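Local coordinates for protein beta-agarase (Persicobacter, PDB 6AII) that probably hydrolyses the beta-1,4-glycosidic linkages of agarose to release neoagarobiose, as a calcium-binding catalytic domain of glycoside hydrolase family 16, at residues A[59-71]-A[98-110]. Numbering follows the deposited sequence.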
ATOM      1  N   PRO A  59      -4.080  11.641   8.343  1.00 20.36           N
ATOM      2  CA  PRO A  59      -4.754  12.589   7.424  1.00 19.79           C
ATOM      3  C   PRO A  59      -6.238  12.615   7.689  1.00 19.84           C
ATOM      4  O   PRO A  59      -6.777  11.648   8.226  1.00 20.96           O
ATOM      5  CB  PRO A  59      -4.491  12.047   6.026  1.00 21.00           C
ATOM      6  CG  PRO A  59      -4.512  10.536   6.286  1.00 21.71           C
ATOM      7  CD  PRO A  59      -3.826  10.355   7.627  1.00 21.94           C
ATOM      8  N   GLY A  60      -6.926  13.720   7.326  1.00 19.69           N
ATOM      9  CA  GLY A  60      -8.349  13.663   7.452  1.00 19.57           C
ATOM     10  C   GLY A  60      -8.737  13.449   8.922  1.00 17.71           C
ATOM     11  O   GLY A  60      -8.038  13.868   9.834  1.00 20.32           O
ATOM     12  N   PRO A  61      -9.855  12.792   9.114  1.00 18.08           N
ATOM     13  CA  PRO A  61     -10.353  12.468  10.458  1.00 18.37           C
ATOM     14  C   PRO A  61      -9.763  11.170  11.030  1.00 17.33           C
ATOM     15  O   PRO A  61     -10.246  10.689  12.043  1.00 18.89           O
ATOM     16  CB  PRO A  61     -11.864  12.377  10.298  1.00 19.26           C
ATOM     17  CG  PRO A  61     -12.020  11.811   8.895  1.00 20.37           C
ATOM     18  CD  PRO A  61     -10.901  12.468   8.133  1.00 18.58           C
ATOM     19  N   THR A  62      -8.733  10.682  10.360  1.00 18.32           N
ATOM     20  CA  THR A  62      -7.944   9.573  10.885  1.00 17.82           C
ATOM     21  C   THR A  62      -7.284   9.953  12.229  1.00 16.89           C
ATOM     22  O   THR A  62      -6.682  11.038  12.355  1.00 19.34           O
ATOM     23  CB  THR A  62      -6.836   9.184   9.906  1.00 18.99           C
ATOM     24  OG1 THR A  62      -7.362   9.027   8.573  1.00 19.07           O
ATOM     25  CG2 THR A  62      -6.045   7.982  10.398  1.00 20.07           C
ATOM     26  N   GLN A  63      -7.315   9.014  13.200  1.00 17.78           N
ATOM     27  CA  GLN A  63      -6.535   9.096  14.406  1.00 16.80           C
ATOM     28  C   GLN A  63      -5.782   7.783  14.618  1.00 17.32           C
ATOM     29  O   GLN A  63      -6.324   6.841  15.174  1.00 19.18           O
ATOM     30  CB  GLN A  63      -7.407   9.335  15.653  1.00 17.65           C
ATOM     31  CG  GLN A  63      -7.906  10.777  15.739  1.00 19.91           C
ATOM     32  CD  GLN A  63      -8.722  11.077  16.969  1.00 20.07           C
ATOM     33  OE1 GLN A  63      -9.407  10.230  17.536  1.00 18.98           O
ATOM     34  NE2 GLN A  63      -8.639  12.347  17.395  1.00 21.48           N
ATOM     35  N   TRP A  64      -4.567   7.743  14.100  1.00 18.88           N
ATOM     36  CA  TRP A  64      -3.710   6.548  14.284  1.00 17.90           C
ATOM     37  C   TRP A  64      -3.442   6.399  15.767  1.00 20.52           C
ATOM     38  O   TRP A  64      -3.155   7.429  16.432  1.00 20.90           O
ATOM     39  CB  TRP A  64      -2.416   6.644  13.519  1.00 17.81           C
ATOM     40  CG  TRP A  64      -2.564   6.496  12.043  1.00 18.38           C
ATOM     41  CD1 TRP A  64      -3.446   5.699  11.366  1.00 18.77           C
ATOM     42  CD2 TRP A  64      -1.812   7.196  11.059  1.00 18.92           C
ATOM     43  NE1 TRP A  64      -3.260   5.846  10.025  1.00 19.26           N
ATOM     44  CE2 TRP A  64      -2.281   6.762   9.803  1.00 18.64           C
ATOM     45  CE3 TRP A  64      -0.761   8.112  11.103  1.00 19.88           C
ATOM     46  CZ2 TRP A  64      -1.745   7.209   8.608  1.00 19.64           C
ATOM     47  CZ3 TRP A  64      -0.259   8.578   9.909  1.00 20.37           C
ATOM     48  CH2 TRP A  64      -0.725   8.129   8.684  1.00 21.18           C
ATOM     49  N   ARG A  65      -3.574   5.172  16.264  1.00 19.68           N
ATOM     50  CA  ARG A  65      -3.351   4.896  17.668  1.00 19.10           C
ATOM     51  C   ARG A  65      -2.517   3.633  17.728  1.00 19.25           C
ATOM     52  O   ARG A  65      -2.816   2.684  17.025  1.00 18.60           O
ATOM     53  CB  ARG A  65      -4.670   4.702  18.399  1.00 21.99           C
ATOM     54  CG  ARG A  65      -5.506   5.971  18.559  1.00 22.03           C
ATOM     55  CD  ARG A  65      -4.801   6.986  19.426  1.00 23.97           C
ATOM     56  NE  ARG A  65      -5.588   8.215  19.610  1.00 26.09           N
ATOM     57  CZ  ARG A  65      -5.417   9.353  18.933  1.00 28.66           C
ATOM     58  NH1 ARG A  65      -4.564   9.446  17.908  1.00 21.87           N
ATOM     59  NH2 ARG A  65      -6.123  10.430  19.330  1.00 26.88           N
ATOM     60  N   HIS A  66      -1.570   3.610  18.652  1.00 19.38           N
ATOM     61  CA  HIS A  66      -0.743   2.421  18.820  1.00 20.24           C
ATOM     62  C   HIS A  66      -1.629   1.183  19.071  1.00 22.81           C
ATOM     63  O   HIS A  66      -1.333   0.068  18.535  1.00 21.58           O
ATOM     64  CB  HIS A  66       0.185   2.588  20.041  1.00 20.96           C
ATOM     65  CG  HIS A  66       1.226   3.624  19.804  1.00 24.50           C
ATOM     66  ND1 HIS A  66       1.093   4.928  20.285  1.00 31.56           N
ATOM     67  CD2 HIS A  66       2.351   3.622  19.070  1.00 24.04           C
ATOM     68  CE1 HIS A  66       2.107   5.651  19.864  1.00 29.36           C
ATOM     69  NE2 HIS A  66       2.939   4.861  19.194  1.00 28.90           N
ATOM     70  N   GLU A  67      -2.699   1.316  19.851  1.00 21.29           N
ATOM     71  CA  GLU A  67      -3.501   0.190  20.273  1.00 23.36           C
ATOM     72  C   GLU A  67      -4.459  -0.312  19.177  1.00 20.62           C
ATOM     73  O   GLU A  67      -5.273  -1.190  19.428  1.00 22.59           O
ATOM     74  CB  GLU A  67      -4.320   0.520  21.528  1.00 22.74           C
ATOM     75  CG  GLU A  67      -5.202   1.745  21.392  1.00 23.49           C
ATOM     76  CD  GLU A  67      -4.589   3.053  21.869  1.00 27.02           C
ATOM     77  OE1 GLU A  67      -3.383   3.312  21.605  1.00 22.78           O
ATOM     78  OE2 GLU A  67      -5.380   3.881  22.402  1.00 30.42           O
ATOM     79  N   ASN A  68      -4.363   0.244  17.970  1.00 19.59           N
ATOM     80  CA  ASN A  68      -5.192  -0.189  16.833  1.00 18.95           C
ATOM     81  C   ASN A  68      -4.362  -1.090  15.902  1.00 20.98           C
ATOM     82  O   ASN A  68      -4.802  -1.368  14.782  1.00 19.93           O
ATOM     83  CB  ASN A  68      -5.787   0.996  16.074  1.00 18.69           C
ATOM     84  CG  ASN A  68      -7.045   1.502  16.771  1.00 20.15           C
ATOM     85  OD1 ASN A  68      -6.977   1.917  17.951  1.00 20.80           O
ATOM     86  ND2 ASN A  68      -8.212   1.446  16.119  1.00 17.44           N
ATOM     87  N   VAL A  69      -3.235  -1.602  16.405  1.00 18.20           N
ATOM     88  CA  VAL A  69      -2.460  -2.636  15.695  1.00 19.14           C
ATOM     89  C   VAL A  69      -2.294  -3.825  16.647  1.00 20.20           C
ATOM     90  O   VAL A  69      -1.847  -3.679  17.773  1.00 19.35           O
ATOM     91  CB  VAL A  69      -1.081  -2.122  15.235  1.00 19.71           C
ATOM     92  CG1 VAL A  69      -0.223  -3.239  14.610  1.00 19.16           C
ATOM     93  CG2 VAL A  69      -1.157  -0.955  14.262  1.00 19.49           C
ATOM     94  N   SER A  70      -2.535  -5.032  16.147  1.00 17.96           N
ATOM     95  CA  SER A  70      -2.272  -6.245  16.965  1.00 19.10           C
ATOM     96  C   SER A  70      -1.891  -7.366  15.996  1.00 20.49           C
ATOM     97  O   SER A  70      -1.902  -7.198  14.787  1.00 19.04           O
ATOM     98  CB  SER A  70      -3.489  -6.616  17.777  1.00 21.80           C
ATOM     99  OG  SER A  70      -4.551  -7.003  16.931  1.00 20.95           O
ATOM    100  N   VAL A  71      -1.506  -8.485  16.567  1.00 18.75           N
ATOM    101  CA  VAL A  71      -1.260  -9.704  15.793  1.00 18.32           C
ATOM    102  C   VAL A  71      -1.958 -10.840  16.495  1.00 19.32           C
ATOM    103  O   VAL A  71      -1.759 -11.067  17.684  1.00 19.85           O
ATOM    104  CB  VAL A  71       0.231 -10.013  15.570  1.00 18.89           C
ATOM    105  CG1 VAL A  71       0.364 -11.221  14.646  1.00 19.59           C
ATOM    106  CG2 VAL A  71       1.019  -8.849  15.001  1.00 18.18           C
ATOM    107  N   HIS A  98     -12.460  21.353   8.602  1.00 19.34           N
ATOM    108  CA  HIS A  98     -13.723  20.667   8.809  1.00 20.39           C
ATOM    109  C   HIS A  98     -13.626  19.718   9.985  1.00 18.54           C
ATOM    110  O   HIS A  98     -12.535  19.243  10.282  1.00 19.85           O
ATOM    111  CB  HIS A  98     -14.055  19.818   7.563  1.00 20.32           C
ATOM    112  CG  HIS A  98     -14.118  20.685   6.339  1.00 21.99           C
ATOM    113  ND1 HIS A  98     -15.318  21.055   5.817  1.00 27.47           N
ATOM    114  CD2 HIS A  98     -13.150  21.214   5.550  1.00 25.11           C
ATOM    115  CE1 HIS A  98     -15.083  21.765   4.735  1.00 26.93           C
ATOM    116  NE2 HIS A  98     -13.788  21.938   4.579  1.00 28.28           N
ATOM    117  N   THR A  99     -14.772  19.442  10.599  1.00 19.47           N
ATOM    118  CA  THR A  99     -14.798  18.574  11.754  1.00 19.28           C
ATOM    119  C   THR A  99     -15.702  17.385  11.431  1.00 21.58           C
ATOM    120  O   THR A  99     -16.804  17.547  10.914  1.00 22.14           O
ATOM    121  CB  THR A  99     -15.324  19.306  12.995  1.00 21.27           C
ATOM    122  OG1 THR A  99     -14.444  20.412  13.194  1.00 21.92           O
ATOM    123  CG2 THR A  99     -15.344  18.428  14.225  1.00 21.94           C
ATOM    124  N   LEU A 100     -15.247  16.176  11.785  1.00 19.88           N
ATOM    125  CA  LEU A 100     -16.042  14.986  11.712  1.00 19.98           C
ATOM    126  C   LEU A 100     -15.784  14.134  12.955  1.00 20.26           C
ATOM    127  O   LEU A 100     -14.746  14.242  13.535  1.00 19.63           O
ATOM    128  CB  LEU A 100     -15.674  14.158  10.460  1.00 21.56           C
ATOM    129  CG  LEU A 100     -16.134  14.729   9.111  1.00 21.03           C
ATOM    130  CD1 LEU A 100     -15.579  13.888   7.983  1.00 21.85           C
ATOM    131  CD2 LEU A 100     -17.665  14.766   8.990  1.00 23.94           C
ATOM    132  N   PRO A 101     -16.707  13.199  13.238  1.00 20.25           N
ATOM    133  CA  PRO A 101     -16.366  12.085  14.149  1.00 22.50           C
ATOM    134  C   PRO A 101     -15.081  11.433  13.613  1.00 20.49           C
ATOM    135  O   PRO A 101     -14.979  11.117  12.419  1.00 22.10           O
ATOM    136  CB  PRO A 101     -17.581  11.139  14.132  1.00 23.39           C
ATOM    137  CG  PRO A 101     -18.708  12.023  13.604  1.00 25.61           C
ATOM    138  CD  PRO A 101     -18.009  12.906  12.586  1.00 22.25           C
ATOM    139  N   ALA A 102     -14.131  11.208  14.491  1.00 19.15           N
ATOM    140  CA  ALA A 102     -12.883  10.584  14.084  1.00 17.51           C
ATOM    141  C   ALA A 102     -13.058   9.058  13.941  1.00 18.05           C
ATOM    142  O   ALA A 102     -14.035   8.446  14.414  1.00 18.70           O
ATOM    143  CB  ALA A 102     -11.824  10.875  15.097  1.00 20.24           C
ATOM    144  N   THR A 103     -12.081   8.484  13.264  1.00 18.32           N
ATOM    145  CA  THR A 103     -11.949   7.018  13.285  1.00 19.21           C
ATOM    146  C   THR A 103     -10.550   6.693  13.776  1.00 16.70           C
ATOM    147  O   THR A 103      -9.541   7.116  13.144  1.00 17.54           O
ATOM    148  CB  THR A 103     -12.270   6.420  11.906  1.00 17.71           C
ATOM    149  OG1 THR A 103     -13.500   6.922  11.401  1.00 20.04           O
ATOM    150  CG2 THR A 103     -12.257   4.889  11.923  1.00 17.62           C
ATOM    151  N   GLN A 104     -10.407   5.938  14.869  1.00 17.05           N
ATOM    152  CA  GLN A 104      -9.148   5.509  15.344  1.00 16.79           C
ATOM    153  C   GLN A 104      -8.668   4.356  14.470  1.00 17.73           C
ATOM    154  O   GLN A 104      -9.518   3.518  14.122  1.00 17.48           O
ATOM    155  CB  GLN A 104      -9.198   5.109  16.814  1.00 18.41           C
ATOM    156  CG  GLN A 104      -9.484   6.307  17.759  1.00 18.94           C
ATOM    157  CD  GLN A 104     -10.928   6.711  17.765  1.00 19.44           C
ATOM    158  OE1 GLN A 104     -11.858   5.889  17.949  1.00 19.96           O
ATOM    159  NE2 GLN A 104     -11.181   8.036  17.522  1.00 17.59           N
ATOM    160  N   MET A 105      -7.418   4.430  14.084  1.00 17.72           N
ATOM    161  CA  MET A 105      -6.941   3.541  13.011  1.00 17.63           C
ATOM    162  C   MET A 105      -5.525   3.131  13.284  1.00 18.55           C
ATOM    163  O   MET A 105      -4.898   3.619  14.192  1.00 21.01           O
ATOM    164  CB  MET A 105      -7.055   4.268  11.663  1.00 16.47           C
ATOM    165  CG  MET A 105      -8.485   4.368  11.182  1.00 17.07           C
ATOM    166  SD  MET A 105      -8.607   5.279   9.612  1.00 20.38           S
ATOM    167  CE  MET A 105      -9.829   4.363   8.722  1.00 21.22           C
ATOM    168  N   GLY A 106      -4.986   2.200  12.505  1.00 18.39           N
ATOM    169  CA  GLY A 106      -3.624   1.770  12.724  1.00 20.09           C
ATOM    170  C   GLY A 106      -2.707   2.059  11.558  1.00 19.84           C
ATOM    171  O   GLY A 106      -3.131   2.213  10.374  1.00 19.55           O
ATOM    172  N   CYS A 107      -1.410   2.104  11.870  1.00 19.89           N
ATOM    173  CA  CYS A 107      -0.374   2.373  10.924  1.00 19.91           C
ATOM    174  C   CYS A 107       0.877   1.615  11.370  1.00 21.88           C
ATOM    175  O   CYS A 107       1.183   1.642  12.568  1.00 21.66           O
ATOM    176  CB  CYS A 107      -0.131   3.879  10.834  1.00 20.51           C
ATOM    177  SG  CYS A 107       1.130   4.337   9.654  1.00 22.02           S
ATOM    178  N   VAL A 108       1.525   0.912  10.436  1.00 19.02           N
ATOM    179  CA  VAL A 108       2.689   0.128  10.739  1.00 20.40           C
ATOM    180  C   VAL A 108       3.846   0.540   9.843  1.00 19.16           C
ATOM    181  O   VAL A 108       3.646   0.698   8.621  1.00 19.74           O
ATOM    182  CB  VAL A 108       2.337  -1.357  10.554  1.00 20.35           C
ATOM    183  CG1 VAL A 108       3.567  -2.206  10.680  1.00 22.44           C
ATOM    184  CG2 VAL A 108       1.269  -1.764  11.552  1.00 21.87           C
ATOM    185  N   VAL A 109       5.090   0.708  10.409  1.00 18.53           N
ATOM    186  CA  VAL A 109       6.228   1.086   9.614  1.00 19.99           C
ATOM    187  C   VAL A 109       7.386   0.133   9.923  1.00 19.29           C
ATOM    188  O   VAL A 109       7.653  -0.173  11.111  1.00 20.86           O
ATOM    189  CB  VAL A 109       6.647   2.543   9.853  1.00 21.95           C
ATOM    190  CG1 VAL A 109       7.854   2.853   8.988  1.00 21.95           C
ATOM    191  CG2 VAL A 109       5.513   3.519   9.557  1.00 24.13           C
ATOM    192  N   SER A 110       8.046  -0.383   8.912  1.00 18.50           N
ATOM    193  CA  SER A 110       9.136  -1.318   9.163  1.00 20.27           C
ATOM    194  C   SER A 110      10.326  -0.622   9.830  1.00 22.58           C
ATOM    195  O   SER A 110      10.522   0.563   9.645  1.00 21.66           O
ATOM    196  CB  SER A 110       9.626  -1.953   7.883  1.00 19.05           C
ATOM    197  OG  SER A 110      10.208  -1.045   6.997  1.00 18.93           O
TER
HETATM  198  O   HOH W   1      -0.958   2.558  14.781  1.00 19.02           O
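L100 CB lies 4.2 Å from P61 CB, beside F89 and A293. Past A102, whose methyl lies against the Q63 amide, the two segments pair as short parallel strands, 62-64 beside 103-105. T103 donates its N-H to P61 O and accepts from Q63 N. Q104 lies alongside Q63, both pointing the same way. Bending at chi2 (77°) brings Q104 NE2 to Q63 OE1 at 2.8 Å; Q63 OE1 lies close to the plane of the Q104 amide, and Q104 OE1 accepts from the backbone N of N83. M105 then takes up Q63 O through its N-H, and R65 N donates to M105 O at 2.9 Å, nearly in line with that carbonyl bond. On the other face of the sheet M105 SD rests 3.8 Å from T62 CG2. Beyond G106, a water accepts from C107 N and lies 2.9 Å from R65 O. C107 lies over one face of the W64 indole: CB stands 3.6 Å from the five-membered ring centroid and SG 4.1 Å from the six-membered one, a CH-pi and sulfur-aromatic pair; T62 CG2 lies over the opposite face, offset toward its rim. V108 CG2 finally packs against V69. This is a parallel beta ladder in a mixed sheet, consistent with the beta-jelly-roll fold of GH16 enzymes.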